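Local coordinates for SidF, inhibitor of growth family, member 3 (Legionella pneumophila subsp. pneumophila, PDB 4FYE), which probably acts as a phosphoinositide phosphatase, removing a phosphate from the inositol headgroup of phosphatidylinositol phosphates such as phosphatidylinositol 3,4,5-trisphosphate, at residues V419-R423 with F719-D723; K438-R443 with I546-N551; L475-V481 with L556-Y560; E694-R698 with A725-D729. The protein carries 1 engineered substitution. All blocks are in the same frame, centred on the assembly; numbering follows the deposited sequence.

Contact 1 of 4, residues V419-R423 with F719-D723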
loop_
_atom_site.group_PDB
_atom_site.type_symbol
_atom_site.label_atom_id
_atom_site.label_comp_id
_atom_site.label_asym_id
_atom_site.label_seq_id
_atom_site.Cartn_x
_atom_site.Cartn_y
_atom_site.Cartn_z
ATOM N N VAL A 419 5.239 0.192 -14.268
ATOM C CA VAL A 419 4.305 1.184 -14.685
ATOM C C VAL A 419 4.990 2.449 -15.296
ATOM O O VAL A 419 4.349 3.298 -15.930
ATOM C CB VAL A 419 3.461 1.367 -13.391
ATOM C CG1 VAL A 419 3.805 2.554 -12.631
ATOM C CG2 VAL A 419 2.015 0.905 -13.470
ATOM N N ASN A 420 6.296 2.606 -15.095
ATOM C CA ASN A 420 6.948 3.837 -15.557
ATOM C C ASN A 420 7.338 3.676 -17.043
ATOM O O ASN A 420 6.870 2.795 -17.739
ATOM C CB ASN A 420 8.159 4.174 -14.700
ATOM C CG ASN A 420 9.279 3.157 -14.906
ATOM O OD1 ASN A 420 10.306 3.162 -14.205
ATOM N ND2 ASN A 420 9.089 2.277 -15.872
ATOM N N TRP A 421 8.153 4.577 -17.555
ATOM C CA TRP A 421 8.409 4.615 -18.984
ATOM C C TRP A 421 9.205 3.390 -19.408
ATOM O O TRP A 421 9.248 3.020 -20.570
ATOM C CB TRP A 421 9.098 5.906 -19.310
ATOM C CG TRP A 421 9.290 6.157 -20.800
ATOM C CD1 TRP A 421 8.380 6.684 -21.723
ATOM C CD2 TRP A 421 10.474 5.845 -21.596
ATOM N NE1 TRP A 421 8.911 6.719 -22.993
ATOM C CE2 TRP A 421 10.180 6.277 -22.968
ATOM C CE3 TRP A 421 11.722 5.306 -21.310
ATOM C CZ2 TRP A 421 11.108 6.137 -23.995
ATOM C CZ3 TRP A 421 12.657 5.179 -22.359
ATOM C CH2 TRP A 421 12.348 5.582 -23.659
ATOM N N PHE A 422 9.857 2.725 -18.473
ATOM C CA PHE A 422 10.659 1.579 -18.802
ATOM C C PHE A 422 9.925 0.264 -18.704
ATOM O O PHE A 422 10.525 -0.738 -18.936
ATOM C CB PHE A 422 11.999 1.578 -18.034
ATOM C CG PHE A 422 12.813 2.891 -18.185
ATOM C CD1 PHE A 422 13.756 3.034 -19.203
ATOM C CD2 PHE A 422 12.658 3.963 -17.275
ATOM C CE1 PHE A 422 14.504 4.229 -19.343
ATOM C CE2 PHE A 422 13.403 5.135 -17.394
ATOM C CZ PHE A 422 14.314 5.283 -18.434
ATOM N N ARG A 423 8.612 0.276 -18.470
ATOM C CA ARG A 423 7.863 -0.942 -18.102
ATOM C C ARG A 423 7.970 -2.089 -19.123
ATOM O O ARG A 423 7.867 -3.259 -18.767
ATOM C CB ARG A 423 6.358 -0.598 -17.785
ATOM C CG ARG A 423 5.441 -0.523 -19.029
ATOM C CD ARG A 423 4.083 0.146 -18.794
ATOM N NE ARG A 423 4.495 1.481 -18.978
ATOM C CZ ARG A 423 4.242 2.293 -19.986
ATOM N NH1 ARG A 423 3.350 2.073 -20.991
ATOM N NH2 ARG A 423 4.890 3.413 -19.865
ATOM N N PHE A 719 4.573 10.688 -9.688
ATOM C CA PHE A 719 4.435 9.773 -10.834
ATOM C C PHE A 719 4.337 10.458 -12.228
ATOM O O PHE A 719 3.487 11.306 -12.426
ATOM C CB PHE A 719 3.202 8.902 -10.654
ATOM C CG PHE A 719 2.929 7.998 -11.851
ATOM C CD1 PHE A 719 3.860 7.013 -12.215
ATOM C CD2 PHE A 719 1.766 8.148 -12.626
ATOM C CE1 PHE A 719 3.631 6.194 -13.303
ATOM C CE2 PHE A 719 1.544 7.306 -13.693
ATOM C CZ PHE A 719 2.462 6.338 -14.034
ATOM N N GLU A 720 5.139 10.050 -13.215
ATOM C CA GLU A 720 4.972 10.634 -14.548
ATOM C C GLU A 720 3.901 9.927 -15.304
ATOM O O GLU A 720 4.078 8.773 -15.715
ATOM C CB GLU A 720 6.241 10.566 -15.320
ATOM C CG GLU A 720 7.263 11.529 -14.774
ATOM C CD GLU A 720 8.636 11.294 -15.374
ATOM O OE1 GLU A 720 9.582 11.093 -14.572
ATOM O OE2 GLU A 720 8.751 11.286 -16.633
ATOM N N ILE A 721 2.780 10.614 -15.511
ATOM C CA ILE A 721 1.683 9.994 -16.209
ATOM C C ILE A 721 2.169 9.559 -17.609
ATOM O O ILE A 721 2.890 10.310 -18.248
ATOM C CB ILE A 721 0.443 10.901 -16.238
ATOM C CG1 ILE A 721 -0.095 11.063 -14.796
ATOM C CG2 ILE A 721 -0.620 10.290 -17.118
ATOM C CD1 ILE A 721 -1.002 12.293 -14.583
ATOM N N GLN A 722 1.802 8.340 -18.036
ATOM C CA GLN A 722 2.261 7.768 -19.294
ATOM C C GLN A 722 1.259 7.958 -20.373
ATOM O O GLN A 722 1.641 8.162 -21.498
ATOM C CB GLN A 722 2.516 6.261 -19.180
ATOM C CG GLN A 722 3.774 5.945 -18.361
ATOM C CD GLN A 722 5.001 6.671 -18.846
ATOM O OE1 GLN A 722 5.458 7.603 -18.206
ATOM N NE2 GLN A 722 5.537 6.255 -19.982
ATOM N N ASP A 723 -0.020 7.789 -20.037
ATOM C CA ASP A 723 -1.123 8.105 -20.921
ATOM C C ASP A 723 -2.232 8.959 -20.196
ATOM O O ASP A 723 -2.846 8.511 -19.193
ATOM C CB ASP A 723 -1.688 6.807 -21.483
ATOM C CG ASP A 723 -2.911 7.039 -22.325
ATOM O OD1 ASP A 723 -3.433 8.192 -22.293
ATOM O OD2 ASP A 723 -3.387 6.087 -22.980
#
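Gln-722 lies against a compact turn built from Asn-420 to Arg-423, and the contact shows how one flexible side chain can follow the surface of a neighbouring loop. The close part is its inner, buried side. There the CG1 methyl of Val-419 meets CE1 of Phe-719 at 3.7 Å, the two side chains crossing at about a right angle, and the carbonyl O of Val-419 lies in plane at the edge of the same phenyl ring. The first torsion of Gln-722 sets its CG 3.6 Å from Val-419 O, and the bend at the second (-53°) turns the amide end toward the guanidinium of Arg-423. The two side chains run side by side in opposing senses, with their planar ends 66° apart.

Arg-423 is itself held by its own turn, a type I beta turn. NE and NH2 both donate to Asn-420 O, each over 3.0 Å, and the backbone N of Arg-423 donates to it as well, so three donors of one residue converge on one carbonyl. NH1 reaches His-619 O.

Toward solvent the contact thins. The exposed indole of Trp-421 meets the Gln-722 amide at its edge, near CD1, the two planes being 74° apart. On the buried side, Arg-652 of helix 652-668 touches both Val-419 and Phe-719. The junction thus combines apolar packing at Val-419 and Phe-719 with polar groups brought close at Gln-722 and Arg-423; Arg-423, gripped through NE and NH2 by its own turn, probably keeps its guanidinium in place beside Gln-722.

Contact 2 of 4, residues K438-R443 with I546-N551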
loop_
_atom_site.group_PDB
_atom_site.type_symbol
_atom_site.label_atom_id
_atom_site.label_comp_id
_atom_site.label_asym_id
_atom_site.label_seq_id
_atom_site.Cartn_x
_atom_site.Cartn_y
_atom_site.Cartn_z
ATOM N N LYS A 438 9.506 -12.219 -15.834
ATOM C CA LYS A 438 8.735 -13.164 -16.681
ATOM C C LYS A 438 8.289 -14.396 -15.882
ATOM O O LYS A 438 7.088 -14.682 -15.817
ATOM C CB LYS A 438 9.535 -13.590 -17.930
ATOM C CG LYS A 438 8.690 -14.126 -19.097
ATOM C CD LYS A 438 9.445 -15.104 -20.034
ATOM C CE LYS A 438 9.067 -16.612 -19.915
ATOM N NZ LYS A 438 8.221 -17.036 -18.736
ATOM N N ASN A 439 9.251 -15.119 -15.287
ATOM C CA ASN A 439 8.951 -16.338 -14.514
ATOM C C ASN A 439 7.952 -16.136 -13.338
ATOM O O ASN A 439 6.972 -16.925 -13.176
ATOM C CB ASN A 439 10.251 -16.993 -13.998
ATOM C CG ASN A 439 10.994 -17.793 -15.100
ATOM O OD1 ASN A 439 10.452 -18.069 -16.185
ATOM N ND2 ASN A 439 12.240 -18.166 -14.818
ATOM N N GLN A 440 8.194 -15.097 -12.521
ATOM C CA GLN A 440 7.456 -14.957 -11.265
ATOM C C GLN A 440 6.048 -14.561 -11.609
ATOM O O GLN A 440 5.102 -14.993 -10.969
ATOM C CB GLN A 440 8.136 -13.964 -10.342
ATOM C CG GLN A 440 7.422 -13.685 -9.014
ATOM C CD GLN A 440 6.895 -14.926 -8.307
ATOM O OE1 GLN A 440 7.492 -16.020 -8.345
ATOM N NE2 GLN A 440 5.753 -14.772 -7.696
ATOM N N ASN A 441 5.900 -13.840 -12.708
ATOM C CA ASN A 441 4.597 -13.324 -13.090
ATOM C C ASN A 441 3.685 -14.413 -13.654
ATOM O O ASN A 441 2.495 -14.541 -13.251
ATOM C CB ASN A 441 4.752 -12.113 -14.026
ATOM C CG ASN A 441 5.137 -10.845 -13.270
ATOM O OD1 ASN A 441 4.966 -10.756 -12.053
ATOM N ND2 ASN A 441 5.674 -9.861 -13.991
ATOM N N ALA A 442 4.253 -15.246 -14.510
ATOM C CA ALA A 442 3.571 -16.496 -14.879
ATOM C C ALA A 442 3.268 -17.478 -13.672
ATOM O O ALA A 442 2.138 -17.974 -13.519
ATOM C CB ALA A 442 4.295 -17.205 -16.027
ATOM N N ARG A 443 4.239 -17.757 -12.809
ATOM C CA ARG A 443 3.930 -18.446 -11.561
ATOM C C ARG A 443 2.707 -17.810 -10.850
ATOM O O ARG A 443 1.688 -18.498 -10.593
ATOM C CB ARG A 443 5.147 -18.372 -10.663
ATOM C CG ARG A 443 4.989 -19.002 -9.272
ATOM C CD ARG A 443 6.363 -19.460 -8.801
ATOM N NE ARG A 443 6.310 -19.992 -7.462
ATOM C CZ ARG A 443 6.443 -19.269 -6.356
ATOM N NH1 ARG A 443 6.683 -17.972 -6.439
ATOM N NH2 ARG A 443 6.385 -19.879 -5.165
ATOM N N ILE A 546 10.799 -25.625 -10.675
ATOM C CA ILE A 546 9.422 -25.177 -10.386
ATOM C C ILE A 546 8.937 -24.134 -11.398
ATOM O O ILE A 546 7.839 -24.255 -11.969
ATOM C CB ILE A 546 9.335 -24.628 -8.953
ATOM C CG1 ILE A 546 9.502 -25.783 -7.970
ATOM C CG2 ILE A 546 8.007 -23.913 -8.708
ATOM C CD1 ILE A 546 9.649 -25.395 -6.520
ATOM N N TYR A 547 9.759 -23.117 -11.640
ATOM C CA TYR A 547 9.454 -22.184 -12.699
ATOM C C TYR A 547 9.234 -22.898 -14.043
ATOM O O TYR A 547 8.245 -22.612 -14.747
ATOM C CB TYR A 547 10.560 -21.140 -12.809
ATOM C CG TYR A 547 10.479 -20.076 -11.751
ATOM C CD1 TYR A 547 9.261 -19.486 -11.440
ATOM C CD2 TYR A 547 11.627 -19.629 -11.076
ATOM C CE1 TYR A 547 9.176 -18.490 -10.473
ATOM C CE2 TYR A 547 11.562 -18.625 -10.108
ATOM C CZ TYR A 547 10.332 -18.054 -9.805
ATOM O OH TYR A 547 10.210 -17.051 -8.825
ATOM N N GLU A 548 10.132 -23.851 -14.362
ATOM C CA GLU A 548 10.135 -24.558 -15.659
ATOM C C GLU A 548 8.766 -25.186 -15.837
ATOM O O GLU A 548 8.199 -25.184 -16.933
ATOM C CB GLU A 548 11.225 -25.653 -15.717
ATOM C CG GLU A 548 12.619 -25.227 -16.191
ATOM C CD GLU A 548 12.932 -25.617 -17.645
ATOM O OE1 GLU A 548 13.205 -26.819 -17.920
ATOM O OE2 GLU A 548 12.936 -24.712 -18.520
ATOM N N LEU A 549 8.232 -25.691 -14.726
ATOM C CA LEU A 549 6.931 -26.353 -14.720
ATOM C C LEU A 549 5.793 -25.346 -14.910
ATOM O O LEU A 549 4.883 -25.571 -15.747
ATOM C CB LEU A 549 6.773 -27.164 -13.438
ATOM C CG LEU A 549 7.672 -28.409 -13.405
ATOM C CD1 LEU A 549 7.589 -29.156 -12.070
ATOM C CD2 LEU A 549 7.348 -29.337 -14.571
ATOM N N HIS A 550 5.867 -24.232 -14.155
ATOM C CA HIS A 550 4.932 -23.143 -14.335
ATOM C C HIS A 550 4.918 -22.724 -15.774
ATOM O O HIS A 550 3.846 -22.560 -16.365
ATOM C CB HIS A 550 5.210 -21.939 -13.412
ATOM C CG HIS A 550 4.573 -22.063 -12.023
ATOM N ND1 HIS A 550 3.243 -22.182 -11.834
ATOM C CD2 HIS A 550 5.138 -22.106 -10.753
ATOM C CE1 HIS A 550 2.964 -22.319 -10.518
ATOM N NE2 HIS A 550 4.124 -22.266 -9.857
ATOM N N ASN A 551 6.094 -22.583 -16.371
ATOM C CA ASN A 551 6.144 -22.109 -17.756
ATOM C C ASN A 551 5.416 -23.073 -18.692
ATOM O O ASN A 551 4.776 -22.655 -19.643
ATOM C CB ASN A 551 7.584 -21.796 -18.200
ATOM C CG ASN A 551 8.142 -20.551 -17.490
ATOM O OD1 ASN A 551 9.340 -20.444 -17.194
ATOM N ND2 ASN A 551 7.259 -19.607 -17.193
#
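The Tyr-547 and His-550 rings each offer a face to the neighbouring helix: CB of Asn-439 lies over the tyrosine, 3.8 Å from the centroid, and CA of Arg-443 lies over the centre of the imidazole, at 3.8 Å and only 14° off its normal. At the edge of the tyrosine, in its plane, sits OE1 of Gln-440. These groups form a steep helix-helix crossing, in which the first turns of helix 438-458 meet the long helix 522-583, here within a predicted coiled coil. The local axes come within 9.1 Å at a crossing angle of 62°, so close packing is confined to a short patch around one point.

Arg-443 threads this patch. Its CG stands anti to the backbone N (chi1 178°) and the chain runs straight to NE, passing both rings: CG comes 3.4 Å from NE2 of His-550, and CD comes 3.4 Å from CE1 of Tyr-547. The imidazole is further fixed by a hydrogen bond between its ND1 and Asn-446 ND2. On the outer side the side chains of Asn-439 and Asn-551 cross at about a right angle, with Lys-438 reaching in beside them.

The polar centre is Gln-440, whose NE2 is bonded to Met-414 O. Arg-443 NH1, one of the donors to OE1, is itself held by a salt bridge with Asp-385. That oxygen, Gln-440 OE1, takes Tyr-547 OH at 2.9 Å and Arg-443 NH1 at 2.8 Å on its two sides, each in the carbonyl plane and on a lone pair.

Contact 3 of 4, residues L475-V481 with L556-Y560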
loop_
_atom_site.group_PDB
_atom_site.type_symbol
_atom_site.label_atom_id
_atom_site.label_comp_id
_atom_site.label_asym_id
_atom_site.label_seq_id
_atom_site.Cartn_x
_atom_site.Cartn_y
_atom_site.Cartn_z
ATOM N N LEU A 475 -16.016 -23.751 -17.768
ATOM C CA LEU A 475 -15.090 -23.077 -18.672
ATOM C C LEU A 475 -13.852 -22.500 -17.992
ATOM O O LEU A 475 -12.761 -22.496 -18.589
ATOM C CB LEU A 475 -15.819 -21.994 -19.463
ATOM C CG LEU A 475 -16.987 -22.477 -20.350
ATOM C CD1 LEU A 475 -17.491 -21.328 -21.216
ATOM C CD2 LEU A 475 -16.622 -23.666 -21.239
ATOM N N LEU A 476 -14.011 -22.030 -16.753
ATOM C CA LEU A 476 -12.903 -21.366 -16.076
ATOM C C LEU A 476 -11.911 -22.339 -15.537
ATOM O O LEU A 476 -10.785 -21.957 -15.221
ATOM C CB LEU A 476 -13.374 -20.466 -14.941
ATOM C CG LEU A 476 -13.937 -19.108 -15.339
ATOM C CD1 LEU A 476 -13.694 -18.162 -14.178
ATOM C CD2 LEU A 476 -13.335 -18.571 -16.642
ATOM N N LYS A 477 -12.348 -23.593 -15.428
ATOM C CA LYS A 477 -11.510 -24.689 -14.964
ATOM C C LYS A 477 -10.224 -24.726 -15.755
ATOM O O LYS A 477 -9.224 -25.233 -15.276
ATOM C CB LYS A 477 -12.243 -26.016 -15.097
ATOM C CG LYS A 477 -12.881 -26.517 -13.807
ATOM C CD LYS A 477 -11.833 -27.138 -12.887
ATOM C CE LYS A 477 -12.466 -27.796 -11.667
ATOM N NZ LYS A 477 -11.502 -28.048 -10.550
ATOM N N GLY A 478 -10.250 -24.152 -16.953
ATOM C CA GLY A 478 -9.094 -24.161 -17.843
ATOM C C GLY A 478 -8.727 -25.553 -18.374
ATOM O O GLY A 478 -9.500 -26.512 -18.249
ATOM N N PRO A 479 -7.529 -25.682 -18.962
ATOM C CA PRO A 479 -7.114 -27.005 -19.407
ATOM C C PRO A 479 -6.624 -27.890 -18.256
ATOM O O PRO A 479 -6.100 -27.394 -17.276
ATOM C CB PRO A 479 -5.990 -26.708 -20.410
ATOM C CG PRO A 479 -5.536 -25.315 -20.119
ATOM C CD PRO A 479 -6.482 -24.661 -19.149
ATOM N N ASP A 480 -6.811 -29.199 -18.392
ATOM C CA ASP A 480 -6.432 -30.182 -17.376
ATOM C C ASP A 480 -4.923 -30.191 -17.173
ATOM O O ASP A 480 -4.160 -30.735 -17.981
ATOM C CB ASP A 480 -6.929 -31.579 -17.800
ATOM C CG ASP A 480 -6.649 -32.669 -16.759
ATOM O OD1 ASP A 480 -6.951 -33.852 -17.096
ATOM O OD2 ASP A 480 -6.157 -32.370 -15.628
ATOM N N VAL A 481 -4.503 -29.606 -16.068
ATOM C CA VAL A 481 -3.089 -29.457 -15.787
ATOM C C VAL A 481 -2.731 -30.000 -14.393
ATOM O O VAL A 481 -1.712 -29.642 -13.792
ATOM C CB VAL A 481 -2.700 -27.979 -15.979
ATOM C CG1 VAL A 481 -3.146 -27.125 -14.794
ATOM C CG2 VAL A 481 -1.221 -27.840 -16.290
ATOM N N LEU A 556 -0.117 -23.814 -21.942
ATOM C CA LEU A 556 -1.407 -24.457 -22.100
ATOM C C LEU A 556 -2.564 -23.562 -21.678
ATOM O O LEU A 556 -3.628 -23.576 -22.295
ATOM C CB LEU A 556 -1.444 -25.768 -21.327
ATOM C CG LEU A 556 -0.602 -26.888 -21.966
ATOM C CD1 LEU A 556 -0.441 -27.987 -20.935
ATOM C CD2 LEU A 556 -1.171 -27.435 -23.281
ATOM N N ARG A 557 -2.373 -22.758 -20.648
ATOM C CA ARG A 557 -3.440 -21.822 -20.319
ATOM C C ARG A 557 -3.605 -20.839 -21.472
ATOM O O ARG A 557 -4.726 -20.508 -21.888
ATOM C CB ARG A 557 -3.209 -21.159 -18.961
ATOM C CG ARG A 557 -3.977 -21.879 -17.830
ATOM C CD ARG A 557 -3.171 -22.138 -16.552
ATOM N NE ARG A 557 -4.040 -22.683 -15.511
ATOM C CZ ARG A 557 -3.673 -23.045 -14.283
ATOM N NH1 ARG A 557 -2.425 -22.942 -13.869
ATOM N NH2 ARG A 557 -4.580 -23.526 -13.452
ATOM N N LYS A 558 -2.474 -20.446 -22.032
ATOM C CA LYS A 558 -2.435 -19.413 -23.050
ATOM C C LYS A 558 -3.226 -19.900 -24.272
ATOM O O LYS A 558 -4.181 -19.261 -24.713
ATOM C CB LYS A 558 -0.970 -19.095 -23.380
ATOM C CG LYS A 558 -0.710 -18.044 -24.460
ATOM C CD LYS A 558 0.783 -17.709 -24.466
ATOM C CE LYS A 558 1.110 -16.271 -24.849
ATOM N NZ LYS A 558 1.134 -16.144 -26.311
ATOM N N ALA A 559 -2.860 -21.057 -24.791
ATOM C CA ALA A 559 -3.579 -21.597 -25.942
ATOM C C ALA A 559 -5.062 -21.841 -25.626
ATOM O O ALA A 559 -5.916 -21.692 -26.511
ATOM C CB ALA A 559 -2.926 -22.876 -26.441
ATOM N N TYR A 560 -5.364 -22.222 -24.378
ATOM C CA TYR A 560 -6.748 -22.482 -23.999
ATOM C C TYR A 560 -7.529 -21.182 -23.971
ATOM O O TYR A 560 -8.647 -21.110 -24.495
ATOM C CB TYR A 560 -6.807 -23.107 -22.631
ATOM C CG TYR A 560 -8.209 -23.404 -22.154
ATOM C CD1 TYR A 560 -8.989 -22.403 -21.592
ATOM C CD2 TYR A 560 -8.755 -24.708 -22.259
ATOM C CE1 TYR A 560 -10.269 -22.657 -21.148
ATOM C CE2 TYR A 560 -10.042 -24.984 -21.814
ATOM C CZ TYR A 560 -10.801 -23.954 -21.253
ATOM O OH TYR A 560 -12.083 -24.180 -20.772
#
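The connection between helix 467-476 and helix 482-514 lays Gly-478 and Pro-479 over one face of the ring of Tyr-560, a residue of the long helix 522-583. Gly-478 has positive phi and is the first residue to leave the helical conformation. Its CA stands 3.9 Å from the ring centroid, 16° off the normal, and CD of Pro-479 follows over the same face at 4.1 Å; both are CH-pi contacts. The peptide joining the two residues also lies over this face, toward the rim.

Tyr-560 reaches across because its CG is anti to the backbone N (chi1 180°), which carries the ring out from its helix toward the connection. Its hydroxyl then donates to Leu-475 O over 2.8 Å, tilted slightly from the carbonyl plane. This bond anchors the far end of the ring, while packing over its face restrains rotation about CB-CG.

The proline ring is wedged against the helix surface: CG meets Tyr-560 CB at 3.6 Å and the backbone O of Leu-556 at 3.4 Å, while CD lies alongside CG of Arg-557. Farther on, Val-481 at the N-cap position of the next helix rests CG1 over one face of the Arg-557 guanidinium, 4.0 Å above its plane. The charge of that arginine is met by Asp-450, and its NH1 by Asn-446 OD1.

A glycine with positive phi followed by proline is typical of a helix C-terminus leading into a tight helix-to-helix connection, here docked on an aromatic ring.

Contact 4 of 4, residues E694-R698 with A725-D729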
loop_
_atom_site.group_PDB
_atom_site.type_symbol
_atom_site.label_atom_id
_atom_site.label_comp_id
_atom_site.label_asym_id
_atom_site.label_seq_id
_atom_site.Cartn_x
_atom_site.Cartn_y
_atom_site.Cartn_z
ATOM N N GLU A 694 -15.181 10.038 -14.041
ATOM C CA GLU A 694 -14.074 11.024 -14.019
ATOM C C GLU A 694 -14.255 11.924 -12.824
ATOM O O GLU A 694 -13.278 12.380 -12.204
ATOM C CB GLU A 694 -14.003 11.841 -15.325
ATOM C CG GLU A 694 -12.987 12.922 -15.305
ATOM C CD GLU A 694 -12.413 13.220 -16.677
ATOM O OE1 GLU A 694 -12.988 12.664 -17.671
ATOM O OE2 GLU A 694 -11.413 14.019 -16.745
ATOM N N GLN A 695 -15.514 12.117 -12.479
ATOM C CA GLN A 695 -15.848 12.939 -11.335
ATOM C C GLN A 695 -15.359 12.229 -10.047
ATOM O O GLN A 695 -14.809 12.873 -9.133
ATOM C CB GLN A 695 -17.363 13.249 -11.312
ATOM C CG GLN A 695 -17.672 14.342 -10.304
ATOM C CD GLN A 695 -19.109 14.361 -9.746
ATOM O OE1 GLN A 695 -19.299 14.715 -8.567
ATOM N NE2 GLN A 695 -20.124 14.001 -10.581
ATOM N N LEU A 696 -15.546 10.908 -9.987
ATOM C CA LEU A 696 -14.976 10.145 -8.876
ATOM C C LEU A 696 -13.468 10.258 -8.934
ATOM O O LEU A 696 -12.801 10.487 -7.920
ATOM C CB LEU A 696 -15.368 8.667 -8.966
ATOM C CG LEU A 696 -15.588 7.865 -7.667
ATOM C CD1 LEU A 696 -15.410 6.370 -7.844
ATOM C CD2 LEU A 696 -14.867 8.300 -6.409
ATOM N N ASP A 697 -12.907 10.062 -10.122
ATOM C CA ASP A 697 -11.476 9.999 -10.209
ATOM C C ASP A 697 -10.915 11.335 -9.640
ATOM O O ASP A 697 -9.908 11.329 -9.009
ATOM C CB ASP A 697 -11.043 9.703 -11.665
ATOM C CG ASP A 697 -9.619 9.106 -11.771
ATOM O OD1 ASP A 697 -9.138 8.430 -10.812
ATOM O OD2 ASP A 697 -8.988 9.277 -12.842
ATOM N N ARG A 698 -11.637 12.449 -9.813
ATOM C CA ARG A 698 -11.198 13.741 -9.363
ATOM C C ARG A 698 -11.059 13.737 -7.878
ATOM O O ARG A 698 -10.219 14.437 -7.331
ATOM C CB ARG A 698 -12.135 14.859 -9.825
ATOM C CG ARG A 698 -11.941 15.190 -11.294
ATOM C CD ARG A 698 -12.839 16.295 -11.705
ATOM N NE ARG A 698 -12.565 16.728 -13.075
ATOM C CZ ARG A 698 -13.299 17.656 -13.722
ATOM N NH1 ARG A 698 -14.353 18.190 -13.114
ATOM N NH2 ARG A 698 -12.978 18.057 -14.978
ATOM N N ALA A 725 -5.125 9.984 -20.499
ATOM C CA ALA A 725 -6.496 9.579 -20.380
ATOM C C ALA A 725 -6.753 8.603 -19.219
ATOM O O ALA A 725 -7.926 8.368 -18.863
ATOM C CB ALA A 725 -6.917 9.007 -21.706
ATOM N N ASN A 726 -5.662 8.075 -18.629
ATOM C CA ASN A 726 -5.703 7.264 -17.385
ATOM C C ASN A 726 -6.028 7.970 -16.088
ATOM O O ASN A 726 -6.378 7.267 -15.128
ATOM C CB ASN A 726 -4.412 6.476 -17.160
ATOM C CG ASN A 726 -4.232 5.349 -18.181
ATOM O OD1 ASN A 726 -5.213 4.871 -18.730
ATOM N ND2 ASN A 726 -2.968 4.922 -18.427
ATOM N N PHE A 727 -5.926 9.319 -16.038
ATOM C CA PHE A 727 -6.153 10.031 -14.795
ATOM C C PHE A 727 -6.885 11.362 -14.985
ATOM O O PHE A 727 -6.639 12.107 -15.945
ATOM C CB PHE A 727 -4.803 10.248 -14.107
ATOM C CG PHE A 727 -4.148 8.964 -13.652
ATOM C CD1 PHE A 727 -4.497 8.381 -12.461
ATOM C CD2 PHE A 727 -3.156 8.354 -14.432
ATOM C CE1 PHE A 727 -3.888 7.186 -12.060
ATOM C CE2 PHE A 727 -2.532 7.199 -14.025
ATOM C CZ PHE A 727 -2.926 6.596 -12.843
ATOM N N ALA A 728 -7.787 11.654 -14.064
ATOM C CA ALA A 728 -8.508 12.915 -14.020
ATOM C C ALA A 728 -7.542 14.086 -13.894
ATOM O O ALA A 728 -7.729 15.140 -14.511
ATOM C CB ALA A 728 -9.467 12.916 -12.865
ATOM N N ASP A 729 -6.470 13.913 -13.141
ATOM C CA ASP A 729 -5.599 15.062 -12.843
ATOM C C ASP A 729 -4.382 15.150 -13.832
ATOM O O ASP A 729 -4.090 14.248 -14.593
ATOM C CB ASP A 729 -5.080 14.985 -11.430
ATOM C CG ASP A 729 -3.997 13.954 -11.304
ATOM O OD1 ASP A 729 -4.373 12.766 -11.359
ATOM O OD2 ASP A 729 -2.776 14.300 -11.268
HETATM O O HOH W 1 -10.577 15.578 -14.801
#
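OD2 of Asp-697 is gripped by two donors, the backbone N of Ala-728 across the contact and Arg-684 NH1 in a salt bridge. The short helix 692-699 here receives the loop that precedes helix 733-741, a buried helix-to-loop packing in which the small methyl of Ala-728 sits at the centre. The Ala-728 bond spans 2.9 Å with an N-H...O angle of 147°, and it reaches OD2 from above the carboxylate plane. The anti position of the Asp-697 CG relative to the backbone N (chi1 -158°) carries the carboxylate to the loop.

The methyl of Ala-728 points at the helix and fits among three of its residues: 3.7 Å from CG of Arg-698, 3.8 Å from CB of Asp-697 and 3.9 Å from the backbone O of Glu-694. Glu-694 has an extended chain, its carboxylate held by the backbone N atoms of Thr-685 and His-686. Arg-698, likewise extended, brings NE to a water molecule.

This single water bridges the two side chains to the loop. Hydrogen bonds therefore hold the peptide units on both sides of Ala-728: its N by the aspartate, its O through the water. That water donates to Glu-694 OE2 at 2.6 Å and to Ala-728 O, and accepts from Arg-698 NE at 2.9 Å, lying in the guanidinium plane.

How the contacts relate
The four contacts fall into two pairs. Contacts 1 and 4 have centres 16 Å apart and touch: Ile-721 CD1 packs 3.7 Å from Asp-729 O, and the Phe-719 and Phe-727 rings meet. Helix 652-668 serves both: its Arg-655 touches Phe-719, makes a cation-pi contact with Phe-727 and a salt bridge with Asp-729. Arg-652, which touches contact 1, opens this helix, which probably follows the CX5R-type phosphatase loop, placing this pair on that side of the fold. Contacts 2 and 3, centres also 16 Å apart, share helix 522-583 without touching; Asn-446 links them by bonding His-550 and Arg-557. Between the pairs, contacts 1 and 2 have centres 26 Å apart.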